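Local coordinates for amino acid adenylation domain-containing protein (Bacillus stratosphericus LAMA 585, PDB 6ULY) that probably selects an alpha-keto acid and activates it as an acyl adenylate, serving as an adenylation domain of a nonribosomal depsipeptide synthetase, at residues T33-S38 and D261-T266; D213-W218 and A265-A270; T357-S362 and T375-F380; Y471-I476 and S526-K531. All blocks are in the same frame, centred on the assembly; numbering follows the deposited sequence.

Contact 1. Residues T33-S38 and D261-T266; sequences TYIVNS and DRYRAT. With SO4 (sulfate ion), chain O.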
loop_
_atom_site.group_PDB
_atom_site.type_symbol
_atom_site.label_atom_id
_atom_site.label_comp_id
_atom_site.label_asym_id
_atom_site.label_seq_id
_atom_site.Cartn_x
_atom_site.Cartn_y
_atom_site.Cartn_z
ATOM N N THR A 33 -38.320 4.633 6.592
ATOM C CA THR A 33 -39.119 4.210 5.449
ATOM C C THR A 33 -38.171 3.742 4.357
ATOM O O THR A 33 -37.334 4.518 3.885
ATOM C CB THR A 33 -40.016 5.339 4.936
ATOM O OG1 THR A 33 -40.435 6.161 6.031
ATOM C CG2 THR A 33 -41.243 4.764 4.261
ATOM N N TYR A 34 -38.302 2.478 3.966
ATOM C CA TYR A 34 -37.456 1.869 2.949
ATOM C C TYR A 34 -38.195 1.862 1.617
ATOM O O TYR A 34 -39.288 1.296 1.512
ATOM C CB TYR A 34 -37.075 0.449 3.361
ATOM C CG TYR A 34 -36.452 0.378 4.731
ATOM C CD1 TYR A 34 -35.089 0.576 4.904
ATOM C CD2 TYR A 34 -37.226 0.123 5.856
ATOM C CE1 TYR A 34 -34.513 0.515 6.152
ATOM C CE2 TYR A 34 -36.657 0.060 7.115
ATOM C CZ TYR A 34 -35.294 0.259 7.253
ATOM O OH TYR A 34 -34.706 0.199 8.494
ATOM N N ILE A 35 -37.598 2.487 0.607
ATOM C CA ILE A 35 -38.210 2.559 -0.714
ATOM C C ILE A 35 -38.016 1.229 -1.427
ATOM O O ILE A 35 -36.917 0.663 -1.430
ATOM C CB ILE A 35 -37.615 3.718 -1.531
ATOM C CG1 ILE A 35 -37.812 5.036 -0.776
ATOM C CG2 ILE A 35 -38.251 3.761 -2.926
ATOM C CD1 ILE A 35 -37.449 6.278 -1.568
ATOM N N VAL A 36 -39.090 0.724 -2.030
ATOM C CA VAL A 36 -39.039 -0.470 -2.857
ATOM C C VAL A 36 -39.159 -0.127 -4.336
ATOM O O VAL A 36 -38.436 -0.684 -5.166
ATOM C CB VAL A 36 -40.134 -1.473 -2.434
ATOM C CG1 VAL A 36 -40.101 -2.708 -3.323
ATOM C CG2 VAL A 36 -39.966 -1.858 -0.969
ATOM N N ASN A 37 -40.058 0.787 -4.683
ATOM C CA ASN A 37 -40.209 1.263 -6.052
ATOM C C ASN A 37 -41.012 2.560 -6.006
ATOM O O ASN A 37 -41.269 3.111 -4.929
ATOM C CB ASN A 37 -40.868 0.198 -6.936
ATOM C CG ASN A 37 -42.200 -0.276 -6.387
ATOM O OD1 ASN A 37 -43.162 0.489 -6.315
ATOM N ND2 ASN A 37 -42.265 -1.547 -6.006
ATOM N N SER A 38 -41.415 3.050 -7.181
ATOM C CA SER A 38 -42.106 4.333 -7.259
ATOM C C SER A 38 -43.440 4.329 -6.518
ATOM O O SER A 38 -43.940 5.403 -6.165
ATOM C CB SER A 38 -42.334 4.712 -8.723
ATOM O OG SER A 38 -43.220 3.799 -9.350
ATOM N N ASP A 261 -38.950 14.617 -3.710
ATOM C CA ASP A 261 -40.275 15.194 -3.892
ATOM C C ASP A 261 -41.338 14.360 -3.191
ATOM O O ASP A 261 -42.175 14.895 -2.456
ATOM C CB ASP A 261 -40.570 15.312 -5.388
ATOM C CG ASP A 261 -42.027 15.598 -5.680
ATOM O OD1 ASP A 261 -42.369 16.781 -5.893
ATOM O OD2 ASP A 261 -42.824 14.637 -5.695
ATOM N N ARG A 262 -41.290 13.041 -3.381
ATOM C CA ARG A 262 -42.335 12.155 -2.882
ATOM C C ARG A 262 -42.387 12.130 -1.361
ATOM O O ARG A 262 -43.463 11.934 -0.786
ATOM C CB ARG A 262 -42.095 10.760 -3.458
ATOM C CG ARG A 262 -42.828 9.587 -2.831
ATOM C CD ARG A 262 -42.379 8.328 -3.578
ATOM N NE ARG A 262 -42.775 7.066 -2.964
ATOM C CZ ARG A 262 -42.211 5.893 -3.253
ATOM N NH1 ARG A 262 -41.220 5.826 -4.138
ATOM N NH2 ARG A 262 -42.629 4.787 -2.654
ATOM N N TYR A 263 -41.253 12.330 -0.689
ATOM C CA TYR A 263 -41.212 12.325 0.767
ATOM C C TYR A 263 -40.952 13.706 1.351
ATOM O O TYR A 263 -40.816 13.836 2.571
ATOM C CB TYR A 263 -40.158 11.335 1.255
ATOM C CG TYR A 263 -40.498 9.901 0.921
ATOM C CD1 TYR A 263 -41.342 9.159 1.738
ATOM C CD2 TYR A 263 -39.985 9.293 -0.216
ATOM C CE1 TYR A 263 -41.659 7.848 1.437
ATOM C CE2 TYR A 263 -40.296 7.979 -0.529
ATOM C CZ TYR A 263 -41.135 7.261 0.299
ATOM O OH TYR A 263 -41.443 5.953 -0.013
ATOM N N ARG A 264 -40.909 14.742 0.517
ATOM C CA ARG A 264 -40.669 16.104 0.981
ATOM C C ARG A 264 -39.421 16.157 1.860
ATOM O O ARG A 264 -39.419 16.728 2.954
ATOM C CB ARG A 264 -41.893 16.648 1.722
ATOM C CG ARG A 264 -43.171 16.606 0.898
ATOM C CD ARG A 264 -44.344 17.214 1.644
ATOM N NE ARG A 264 -45.530 16.360 1.591
ATOM C CZ ARG A 264 -46.336 16.251 0.538
ATOM N NH1 ARG A 264 -46.090 16.938 -0.571
ATOM N NH2 ARG A 264 -47.389 15.446 0.590
ATOM N N ALA A 265 -38.343 15.548 1.364
ATOM C CA ALA A 265 -37.109 15.467 2.130
ATOM C C ALA A 265 -36.554 16.858 2.398
ATOM O O ALA A 265 -36.580 17.736 1.532
ATOM C CB ALA A 265 -36.075 14.624 1.383
ATOM N N THR A 266 -36.060 17.059 3.620
ATOM C CA THR A 266 -35.404 18.306 3.984
ATOM C C THR A 266 -33.885 18.215 3.927
ATOM O O THR A 266 -33.219 19.254 3.856
ATOM C CB THR A 266 -35.833 18.741 5.393
ATOM O OG1 THR A 266 -35.268 17.857 6.370
ATOM C CG2 THR A 266 -37.363 18.716 5.516
HETATM S S SO4 O . -39.954 2.181 -10.696
HETATM O O1 SO4 O . -39.261 2.863 -9.641
HETATM O O2 SO4 O . -39.369 2.534 -11.958
HETATM O O3 SO4 O . -39.851 0.763 -10.500
HETATM O O4 SO4 O . -41.335 2.566 -10.687
#
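R262 brings its guanidinium to the backbone carbonyl of N37, with R262 NH1 donating to N37 O at 2.8 Å. The bond is bent, 141° at the hydrogen, and NH2 adds a weak second bond, leaving N37 O straddled by both terminal nitrogens. R262 CG is anti to the backbone N (chi1 165°), and the chain stays extended from there to NE. S38 O lies 3.4 Å above the centre of one guanidinium face. Over the opposite face, near its rim, stands CE2 of Y263. A flat cationic group is thus held between a carbonyl oxygen and an aromatic ring.

Beside this polar grip is an apolar one. I35 and Y263 meet tip to tip, I35 CD1 lying 3.5 Å from Y263 CE2, while the I35 and R262 side chains run past each other in opposite directions, I35 CG2 nearest R262 NH1. T33 CG2 touches the Y263 ring more loosely.

In a second shell, N37 OD1 accepts from the backbone N of K39 and N40, an Asx turn, and Y263 OH is bonded to E41. S38 OG binds a sulfate, probably from the crystallisation liquor, that R255 also holds.

R262 stands in the last turn of helix 255-262, which ends in a Schellman motif at R264. Strand 31-35 runs between strands 41-45 and 240-243, and I242 of the latter touches T33, I35 and Y263.

Contact 2. Residues D213-W218 and A265-A270; sequences DVSLDW and ATKTWA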
loop_
_atom_site.group_PDB
_atom_site.type_symbol
_atom_site.label_atom_id
_atom_site.label_comp_id
_atom_site.label_asym_id
_atom_site.label_seq_id
_atom_site.Cartn_x
_atom_site.Cartn_y
_atom_site.Cartn_z
ATOM N N ASP A 213 -36.534 17.199 10.843
ATOM C CA ASP A 213 -35.923 16.911 9.554
ATOM C C ASP A 213 -36.579 15.691 8.914
ATOM O O ASP A 213 -37.059 14.784 9.599
ATOM C CB ASP A 213 -34.417 16.664 9.714
ATOM C CG ASP A 213 -33.657 17.900 10.175
ATOM O OD1 ASP A 213 -34.162 19.025 9.977
ATOM O OD2 ASP A 213 -32.541 17.744 10.726
ATOM N N VAL A 214 -36.598 15.677 7.585
ATOM C CA VAL A 214 -36.954 14.495 6.806
ATOM C C VAL A 214 -35.728 14.112 5.983
ATOM O O VAL A 214 -35.287 14.885 5.122
ATOM C CB VAL A 214 -38.177 14.742 5.907
ATOM C CG1 VAL A 214 -38.508 13.487 5.115
ATOM C CG2 VAL A 214 -39.382 15.185 6.747
ATOM N N SER A 215 -35.177 12.935 6.252
ATOM C CA SER A 215 -33.895 12.535 5.692
ATOM C C SER A 215 -34.078 11.531 4.563
ATOM O O SER A 215 -34.864 10.585 4.673
ATOM C CB SER A 215 -32.996 11.930 6.772
ATOM O OG SER A 215 -31.706 11.661 6.253
ATOM N N LEU A 216 -33.333 11.741 3.479
ATOM C CA LEU A 216 -33.290 10.817 2.352
ATOM C C LEU A 216 -31.841 10.437 2.082
ATOM O O LEU A 216 -30.996 11.314 1.874
ATOM C CB LEU A 216 -33.916 11.442 1.101
ATOM C CG LEU A 216 -33.802 10.607 -0.175
ATOM C CD1 LEU A 216 -34.513 9.271 -0.037
ATOM C CD2 LEU A 216 -34.346 11.392 -1.347
ATOM N N ASP A 217 -31.558 9.136 2.075
ATOM C CA ASP A 217 -30.209 8.640 1.820
ATOM C C ASP A 217 -30.292 7.369 0.988
ATOM O O ASP A 217 -30.933 6.396 1.399
ATOM C CB ASP A 217 -29.459 8.364 3.128
ATOM C CG ASP A 217 -27.959 8.230 2.925
ATOM O OD1 ASP A 217 -27.214 8.256 3.929
ATOM O OD2 ASP A 217 -27.521 8.126 1.758
ATOM N N TRP A 218 -29.641 7.381 -0.174
ATOM C CA TRP A 218 -29.439 6.181 -0.971
ATOM C C TRP A 218 -27.999 5.689 -0.949
ATOM O O TRP A 218 -27.719 4.608 -1.484
ATOM C CB TRP A 218 -29.872 6.424 -2.427
ATOM C CG TRP A 218 -29.248 7.632 -3.058
ATOM C CD1 TRP A 218 -29.817 8.862 -3.214
ATOM C CD2 TRP A 218 -27.934 7.722 -3.624
ATOM N NE1 TRP A 218 -28.939 9.713 -3.843
ATOM C CE2 TRP A 218 -27.777 9.035 -4.108
ATOM C CE3 TRP A 218 -26.877 6.819 -3.770
ATOM C CZ2 TRP A 218 -26.605 9.470 -4.714
ATOM C CZ3 TRP A 218 -25.717 7.250 -4.376
ATOM C CH2 TRP A 218 -25.588 8.564 -4.844
ATOM N N ALA A 265 -38.343 15.548 1.364
ATOM C CA ALA A 265 -37.109 15.467 2.130
ATOM C C ALA A 265 -36.554 16.858 2.398
ATOM O O ALA A 265 -36.580 17.736 1.532
ATOM C CB ALA A 265 -36.075 14.624 1.383
ATOM N N THR A 266 -36.060 17.059 3.620
ATOM C CA THR A 266 -35.404 18.306 3.984
ATOM C C THR A 266 -33.885 18.215 3.927
ATOM O O THR A 266 -33.219 19.254 3.856
ATOM C CB THR A 266 -35.833 18.741 5.393
ATOM O OG1 THR A 266 -35.268 17.857 6.370
ATOM C CG2 THR A 266 -37.363 18.716 5.516
ATOM N N LYS A 267 -33.322 17.009 3.936
ATOM C CA LYS A 267 -31.876 16.860 3.862
ATOM C C LYS A 267 -31.536 15.559 3.152
ATOM O O LYS A 267 -32.304 14.593 3.189
ATOM C CB LYS A 267 -31.226 16.886 5.253
ATOM C CG LYS A 267 -31.607 15.712 6.137
ATOM C CD LYS A 267 -30.956 15.807 7.513
ATOM C CE LYS A 267 -31.194 14.535 8.309
ATOM N NZ LYS A 267 -30.565 14.564 9.648
ATOM N N THR A 268 -30.367 15.551 2.516
ATOM C CA THR A 268 -29.857 14.399 1.784
ATOM C C THR A 268 -28.374 14.650 1.539
ATOM O O THR A 268 -27.849 15.719 1.862
ATOM C CB THR A 268 -30.628 14.185 0.475
ATOM O OG1 THR A 268 -30.285 12.916 -0.092
ATOM C CG2 THR A 268 -30.315 15.287 -0.530
ATOM N N TRP A 269 -27.696 13.655 0.970
ATOM C CA TRP A 269 -26.286 13.829 0.648
ATOM C C TRP A 269 -25.873 12.860 -0.447
ATOM O O TRP A 269 -26.571 11.888 -0.747
ATOM C CB TRP A 269 -25.397 13.621 1.878
ATOM C CG TRP A 269 -25.086 12.188 2.170
ATOM C CD1 TRP A 269 -25.917 11.263 2.729
ATOM C CD2 TRP A 269 -23.841 11.522 1.939
ATOM N NE1 TRP A 269 -25.270 10.057 2.853
ATOM C CE2 TRP A 269 -23.992 10.192 2.377
ATOM C CE3 TRP A 269 -22.613 11.919 1.401
ATOM C CZ2 TRP A 269 -22.964 9.258 2.289
ATOM C CZ3 TRP A 269 -21.596 10.992 1.317
ATOM C CH2 TRP A 269 -21.777 9.677 1.758
ATOM N N ALA A 270 -24.709 13.138 -1.025
ATOM C CA ALA A 270 -24.076 12.271 -2.008
ATOM C C ALA A 270 -22.678 12.816 -2.292
ATOM O O ALA A 270 -22.414 14.000 -2.054
ATOM C CB ALA A 270 -24.896 12.201 -3.307
HETATM O O HOH W 1 -28.135 9.806 -0.576
#
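V214 is gripped at both its amide and its carbonyl by the chain around T266. V214 N donates to T266 OG1 at 2.8 Å, the hydroxyl being placed between the backbone N and the carbonyl carbon (chi1 70°). V214 O accepts twice, from T266 N in the carbonyl plane on a lone pair and from K267 N. L216 N donates to K267 O at 3.0 Å.

These bonds join strands 214-217 and 267-270, parallel neighbours inside the large mixed sheet of the AMP-binding fold, their segment axes 20° apart. T268 OG1 donates to L216 O at 2.6 Å from above the carbonyl plane, and accepts from W256 NE1.

On the face bearing S215 and K267, K267 NZ is hydrogen-bonded to N234 OD1 and makes a long salt bridge to D213 OD2, which accepts from T210 N.

Farther along, W269 NE1 donates to D217 OD1 at 2.9 Å; the acceptor lies in the indole plane, while the indole comes from above the carboxylate. D217 OD2 is bonded to M219 N. Beyond, a water accepts from W218 N and donates to W269 O at 2.6 Å. The W269 side chain lies about 5 Å from the bound keto acyl adenylate.

Contact 3. Residues T357-S362 and T375-F380; sequences TFEETS and TGTVSF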
loop_
_atom_site.group_PDB
_atom_site.type_symbol
_atom_site.label_atom_id
_atom_site.label_comp_id
_atom_site.label_asym_id
_atom_site.label_seq_id
_atom_site.Cartn_x
_atom_site.Cartn_y
_atom_site.Cartn_z
ATOM N N THR A 357 -10.432 31.013 -5.616
ATOM C CA THR A 357 -9.642 30.906 -6.833
ATOM C C THR A 357 -8.293 31.572 -6.614
ATOM O O THR A 357 -8.216 32.666 -6.048
ATOM C CB THR A 357 -10.366 31.545 -8.026
ATOM O OG1 THR A 357 -11.471 30.721 -8.411
ATOM C CG2 THR A 357 -9.426 31.707 -9.210
ATOM N N PHE A 358 -7.233 30.901 -7.062
ATOM C CA PHE A 358 -5.873 31.369 -6.847
ATOM C C PHE A 358 -5.064 31.202 -8.125
ATOM O O PHE A 358 -5.439 30.455 -9.032
ATOM C CB PHE A 358 -5.173 30.606 -5.716
ATOM C CG PHE A 358 -5.911 30.632 -4.410
ATOM C CD1 PHE A 358 -5.839 31.737 -3.580
ATOM C CD2 PHE A 358 -6.663 29.541 -4.003
ATOM C CE1 PHE A 358 -6.507 31.759 -2.370
ATOM C CE2 PHE A 358 -7.332 29.557 -2.795
ATOM C CZ PHE A 358 -7.255 30.668 -1.979
ATOM N N GLU A 359 -3.935 31.900 -8.173
ATOM C CA GLU A 359 -2.999 31.729 -9.273
ATOM C C GLU A 359 -2.345 30.355 -9.183
ATOM O O GLU A 359 -1.996 29.888 -8.095
ATOM C CB GLU A 359 -1.934 32.825 -9.236
ATOM C CG GLU A 359 -1.424 33.252 -10.604
ATOM C CD GLU A 359 -2.407 34.143 -11.343
ATOM O OE1 GLU A 359 -3.306 34.713 -10.689
ATOM O OE2 GLU A 359 -2.281 34.277 -12.578
ATOM N N GLU A 360 -2.198 29.694 -10.335
ATOM C CA GLU A 360 -1.507 28.408 -10.358
ATOM C C GLU A 360 -0.054 28.545 -9.921
ATOM O O GLU A 360 0.526 27.594 -9.385
ATOM C CB GLU A 360 -1.577 27.794 -11.759
ATOM C CG GLU A 360 -2.871 27.050 -12.048
ATOM C CD GLU A 360 -2.884 26.393 -13.418
ATOM O OE1 GLU A 360 -3.546 25.343 -13.569
ATOM O OE2 GLU A 360 -2.232 26.923 -14.344
ATOM N N THR A 361 0.546 29.717 -10.133
ATOM C CA THR A 361 1.946 29.908 -9.772
ATOM C C THR A 361 2.154 29.869 -8.264
ATOM O O THR A 361 3.230 29.476 -7.799
ATOM C CB THR A 361 2.448 31.238 -10.334
ATOM O OG1 THR A 361 2.414 31.196 -11.767
ATOM C CG2 THR A 361 3.868 31.524 -9.860
ATOM N N SER A 362 1.145 30.264 -7.490
ATOM C CA SER A 362 1.281 30.432 -6.051
ATOM C C SER A 362 0.897 29.187 -5.260
ATOM O O SER A 362 0.865 29.240 -4.027
ATOM C CB SER A 362 0.431 31.616 -5.585
ATOM O OG SER A 362 -0.945 31.389 -5.842
ATOM N N THR A 375 -7.005 29.794 -18.223
ATOM C CA THR A 375 -5.826 29.048 -17.811
ATOM C C THR A 375 -5.082 29.840 -16.746
ATOM O O THR A 375 -5.231 31.060 -16.629
ATOM C CB THR A 375 -4.881 28.762 -18.990
ATOM O OG1 THR A 375 -4.432 30.001 -19.556
ATOM C CG2 THR A 375 -5.584 27.936 -20.061
ATOM N N GLY A 376 -4.270 29.129 -15.968
ATOM C CA GLY A 376 -3.435 29.748 -14.963
ATOM C C GLY A 376 -4.086 29.974 -13.616
ATOM O O GLY A 376 -3.423 30.491 -12.708
ATOM N N THR A 377 -5.359 29.616 -13.453
ATOM C CA THR A 377 -6.050 29.751 -12.180
ATOM C C THR A 377 -6.705 28.428 -11.812
ATOM O O THR A 377 -7.100 27.647 -12.682
ATOM C CB THR A 377 -7.121 30.853 -12.216
ATOM O OG1 THR A 377 -8.131 30.508 -13.174
ATOM C CG2 THR A 377 -6.506 32.192 -12.587
ATOM N N VAL A 378 -6.813 28.185 -10.508
ATOM C CA VAL A 378 -7.484 27.012 -9.965
ATOM C C VAL A 378 -8.557 27.483 -8.999
ATOM O O VAL A 378 -8.352 28.443 -8.249
ATOM C CB VAL A 378 -6.501 26.059 -9.254
ATOM C CG1 VAL A 378 -5.510 25.484 -10.249
ATOM C CG2 VAL A 378 -5.770 26.786 -8.129
ATOM N N SER A 379 -9.701 26.804 -9.019
ATOM C CA SER A 379 -10.824 27.116 -8.148
ATOM C C SER A 379 -11.088 25.931 -7.232
ATOM O O SER A 379 -11.249 24.799 -7.702
ATOM C CB SER A 379 -12.080 27.446 -8.961
ATOM O OG SER A 379 -11.940 28.687 -9.630
ATOM N N PHE A 380 -11.135 26.196 -5.930
ATOM C CA PHE A 380 -11.412 25.180 -4.929
ATOM C C PHE A 380 -12.700 25.516 -4.194
ATOM O O PHE A 380 -13.035 26.686 -3.991
ATOM C CB PHE A 380 -10.265 25.064 -3.918
ATOM C CG PHE A 380 -8.942 24.719 -4.535
ATOM C CD1 PHE A 380 -8.694 23.440 -5.004
ATOM C CD2 PHE A 380 -7.939 25.668 -4.630
ATOM C CE1 PHE A 380 -7.468 23.116 -5.566
ATOM C CE2 PHE A 380 -6.715 25.348 -5.187
ATOM C CZ PHE A 380 -6.484 24.071 -5.659
#
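F358 and V378 form the tight centre of this pairing: F358 N donates to V378 O and V378 N to F358 O, both at 3.0 Å and nearly straight. Flanking the pair, the CA-H groups of T357 and T377 press against the oxygens of V378 and F358. On the face that carries F358 and V378, E360 lies across V378, its CG 3.6 Å from V378 CG1.

The same glutamate closes the end of the ladder: E360 N donates to G376 O at 2.8 Å, almost linearly (169°) but from above the carbonyl plane. Its side chain, extended beyond CG, passes the glycine, with E360 OE2 3.1 Å from G376 CA. G376, at positive phi (86°), leads into strand 377-381.

The two segments make a two-stranded antiparallel ribbon at the protein surface. Its phenylalanines are in looser touch: F358 and F380 cross at about a right angle and meet edge to edge, 4.1 Å between their CD2 atoms. F358 packs on L367 and F445, whereas F380 rests on T452 and T454 of strand 450-456.

The opposite face, with T357 and S379, is more open to solvent. The bond between T357 OG1 and S379 OG is of doubtful length. The E359 and T377 side chains start in diverging directions, yet both end on R373, through a salt bridge to E359 OE2 and a backbone N-H to T377 OG1.

Contact 4. Residues Y471-I476 and S526-K531; sequences YEIEAI and SHIATK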
loop_
_atom_site.group_PDB
_atom_site.type_symbol
_atom_site.label_atom_id
_atom_site.label_comp_id
_atom_site.label_asym_id
_atom_site.label_seq_id
_atom_site.Cartn_x
_atom_site.Cartn_y
_atom_site.Cartn_z
ATOM N N TYR A 471 0.128 21.332 -12.358
ATOM C CA TYR A 471 -0.228 22.628 -13.004
ATOM C C TYR A 471 0.934 23.094 -13.891
ATOM O O TYR A 471 0.690 23.700 -14.949
ATOM C CB TYR A 471 -0.581 23.705 -11.974
ATOM C CG TYR A 471 0.593 24.314 -11.245
ATOM C CD1 TYR A 471 1.272 25.412 -11.758
ATOM C CD2 TYR A 471 1.027 23.793 -10.034
ATOM C CE1 TYR A 471 2.352 25.970 -11.090
ATOM C CE2 TYR A 471 2.101 24.345 -9.350
ATOM C CZ TYR A 471 2.767 25.437 -9.882
ATOM O OH TYR A 471 3.825 25.983 -9.216
ATOM N N GLU A 472 2.166 22.854 -13.445
ATOM C CA GLU A 472 3.404 23.299 -14.133
ATOM C C GLU A 472 3.642 22.418 -15.363
ATOM O O GLU A 472 4.005 22.967 -16.423
ATOM C CB GLU A 472 4.556 23.222 -13.133
ATOM C CG GLU A 472 5.750 24.085 -13.481
ATOM C CD GLU A 472 6.784 24.102 -12.369
ATOM O OE1 GLU A 472 6.426 23.733 -11.225
ATOM O OE2 GLU A 472 7.940 24.471 -12.646
ATOM N N ILE A 473 3.441 21.105 -15.220
ATOM C CA ILE A 473 3.591 20.121 -16.334
ATOM C C ILE A 473 2.603 20.482 -17.442
ATOM O O ILE A 473 3.014 20.531 -18.607
ATOM C CB ILE A 473 3.380 18.674 -15.839
ATOM C CG1 ILE A 473 4.446 18.281 -14.809
ATOM C CG2 ILE A 473 3.343 17.699 -17.017
ATOM C CD1 ILE A 473 4.207 16.949 -14.130
ATOM N N GLU A 474 1.347 20.729 -17.079
ATOM C CA GLU A 474 0.285 21.071 -18.055
ATOM C C GLU A 474 0.621 22.383 -18.778
ATOM O O GLU A 474 0.532 22.412 -20.012
ATOM C CB GLU A 474 -1.068 21.150 -17.353
ATOM C CG GLU A 474 -1.571 19.804 -16.866
ATOM C CD GLU A 474 -2.722 19.924 -15.884
ATOM O OE1 GLU A 474 -3.061 21.070 -15.518
ATOM O OE2 GLU A 474 -3.272 18.875 -15.486
ATOM N N ALA A 475 1.001 23.433 -18.055
ATOM C CA ALA A 475 1.397 24.716 -18.677
ATOM C C ALA A 475 2.477 24.458 -19.736
ATOM O O ALA A 475 2.332 24.971 -20.860
ATOM C CB ALA A 475 1.861 25.703 -17.628
ATOM N N ILE A 476 3.520 23.693 -19.400
ATOM C CA ILE A 476 4.659 23.444 -20.332
ATOM C C ILE A 476 4.156 22.633 -21.526
ATOM O O ILE A 476 4.534 22.960 -22.668
ATOM C CB ILE A 476 5.842 22.762 -19.628
ATOM C CG1 ILE A 476 6.596 23.776 -18.763
ATOM C CG2 ILE A 476 6.770 22.088 -20.639
ATOM C CD1 ILE A 476 7.169 23.194 -17.500
ATOM N N SER A 526 9.456 15.943 -25.544
ATOM C CA SER A 526 10.797 16.582 -25.612
ATOM C C SER A 526 10.772 17.954 -24.926
ATOM O O SER A 526 11.768 18.298 -24.275
ATOM C CB SER A 526 11.312 16.660 -27.030
ATOM O OG SER A 526 10.614 17.646 -27.776
ATOM N N HIS A 527 9.685 18.715 -25.061
ATOM C CA HIS A 527 9.563 20.053 -24.431
ATOM C C HIS A 527 9.446 19.915 -22.911
ATOM O O HIS A 527 10.000 20.761 -22.195
ATOM C CB HIS A 527 8.386 20.818 -25.027
ATOM C CG HIS A 527 8.334 22.245 -24.603
ATOM N ND1 HIS A 527 9.417 23.091 -24.724
ATOM C CD2 HIS A 527 7.334 22.981 -24.073
ATOM C CE1 HIS A 527 9.086 24.289 -24.279
ATOM N NE2 HIS A 527 7.812 24.246 -23.872
ATOM N N ILE A 528 8.756 18.895 -22.418
ATOM C CA ILE A 528 8.668 18.659 -20.949
ATOM C C ILE A 528 10.029 18.160 -20.446
ATOM O O ILE A 528 10.448 18.588 -19.352
ATOM C CB ILE A 528 7.515 17.693 -20.606
ATOM C CG1 ILE A 528 6.154 18.357 -20.829
ATOM C CG2 ILE A 528 7.641 17.158 -19.183
ATOM C CD1 ILE A 528 5.001 17.410 -20.651
ATOM N N ALA A 529 10.698 17.281 -21.199
ATOM C CA ALA A 529 12.030 16.755 -20.820
ATOM C C ALA A 529 13.021 17.918 -20.683
ATOM O O ALA A 529 13.765 17.955 -19.690
ATOM C CB ALA A 529 12.506 15.727 -21.813
ATOM N N THR A 530 13.028 18.854 -21.630
ATOM C CA THR A 530 13.972 20.002 -21.603
ATOM C C THR A 530 13.621 20.872 -20.393
ATOM O O THR A 530 14.426 20.887 -19.434
ATOM C CB THR A 530 13.988 20.746 -22.948
ATOM O OG1 THR A 530 14.484 19.844 -23.938
ATOM C CG2 THR A 530 14.840 21.999 -22.935
ATOM N N LYS A 531 12.432 21.485 -20.411
ATOM C CA LYS A 531 12.069 22.603 -19.503
ATOM C C LYS A 531 12.146 22.156 -18.036
ATOM O O LYS A 531 12.461 23.003 -17.183
ATOM C CB LYS A 531 10.685 23.165 -19.846
ATOM C CG LYS A 531 10.673 24.668 -20.101
ATOM C CD LYS A 531 11.385 25.090 -21.378
ATOM C CE LYS A 531 11.244 26.580 -21.642
ATOM N NZ LYS A 531 12.130 27.049 -22.735
#
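The helical segments 471-476 and 526-531 have axes 10.0 Å apart at their closest, with N-to-C directions 125° from each other, and their backbones come nearest at I476 and I528, where the CA atoms are 6.3 Å apart. I476 is central to the contact, chiefly through CG2. This methyl, anti to the backbone N, lies 3.6 Å from H527 CD2, while I476 CG2 is 3.8 Å from I528 CG1 and also touches K531 CB. With M532, which I476 meets too, these residues form two neighbouring i, i+4 rows, H527 with K531 and I528 with M532, and the isoleucine packs against both.

One turn back, I473 CG2 meets I528 CD1 at 4.0 Å, the two side chains crossing at about a right angle. The helices also pack against strands: I473 rests on V488 of strand 483-491, on L503 and, with I528, on L505 of strand 502-509. Such an alpha/beta unit is consistent with the small C-terminal subdomain of ANL enzymes.

At the polar margin the imidazole of H527 turns its edge to the other helix, with I476 O in the ring plane 3.1 Å from H527 CD2. The ring is fixed by a bond from NE2 to E479 OE1; any positive character on it would probably make the carbon-bound hydrogen more attractive to the carbonyl. K531 bends at chi2 (69°), and its far end leads away from I476.

Contacts 1 and 2 adjoin, their centres 10 Å apart. They share A265 and T266, where helix 255-262 passes into strand 267-270, and both reach the same mixed sheet. Contacts 3 and 4 form a second pair, centres 17 Å apart, which touch where E360 O meets the ring of Y471. Between the pairs the distance is large: 34 Å from the centre of contact 2 to that of contact 3, and 51 Å from contact 1 to contact 4, on opposite sides of the chain's centre. Contacts 3 and 4 follow the first two along the chain. If 471-476 belongs to the mobile C-terminal subdomain, as in ANL relatives, that touch probably depends on the conformation captured.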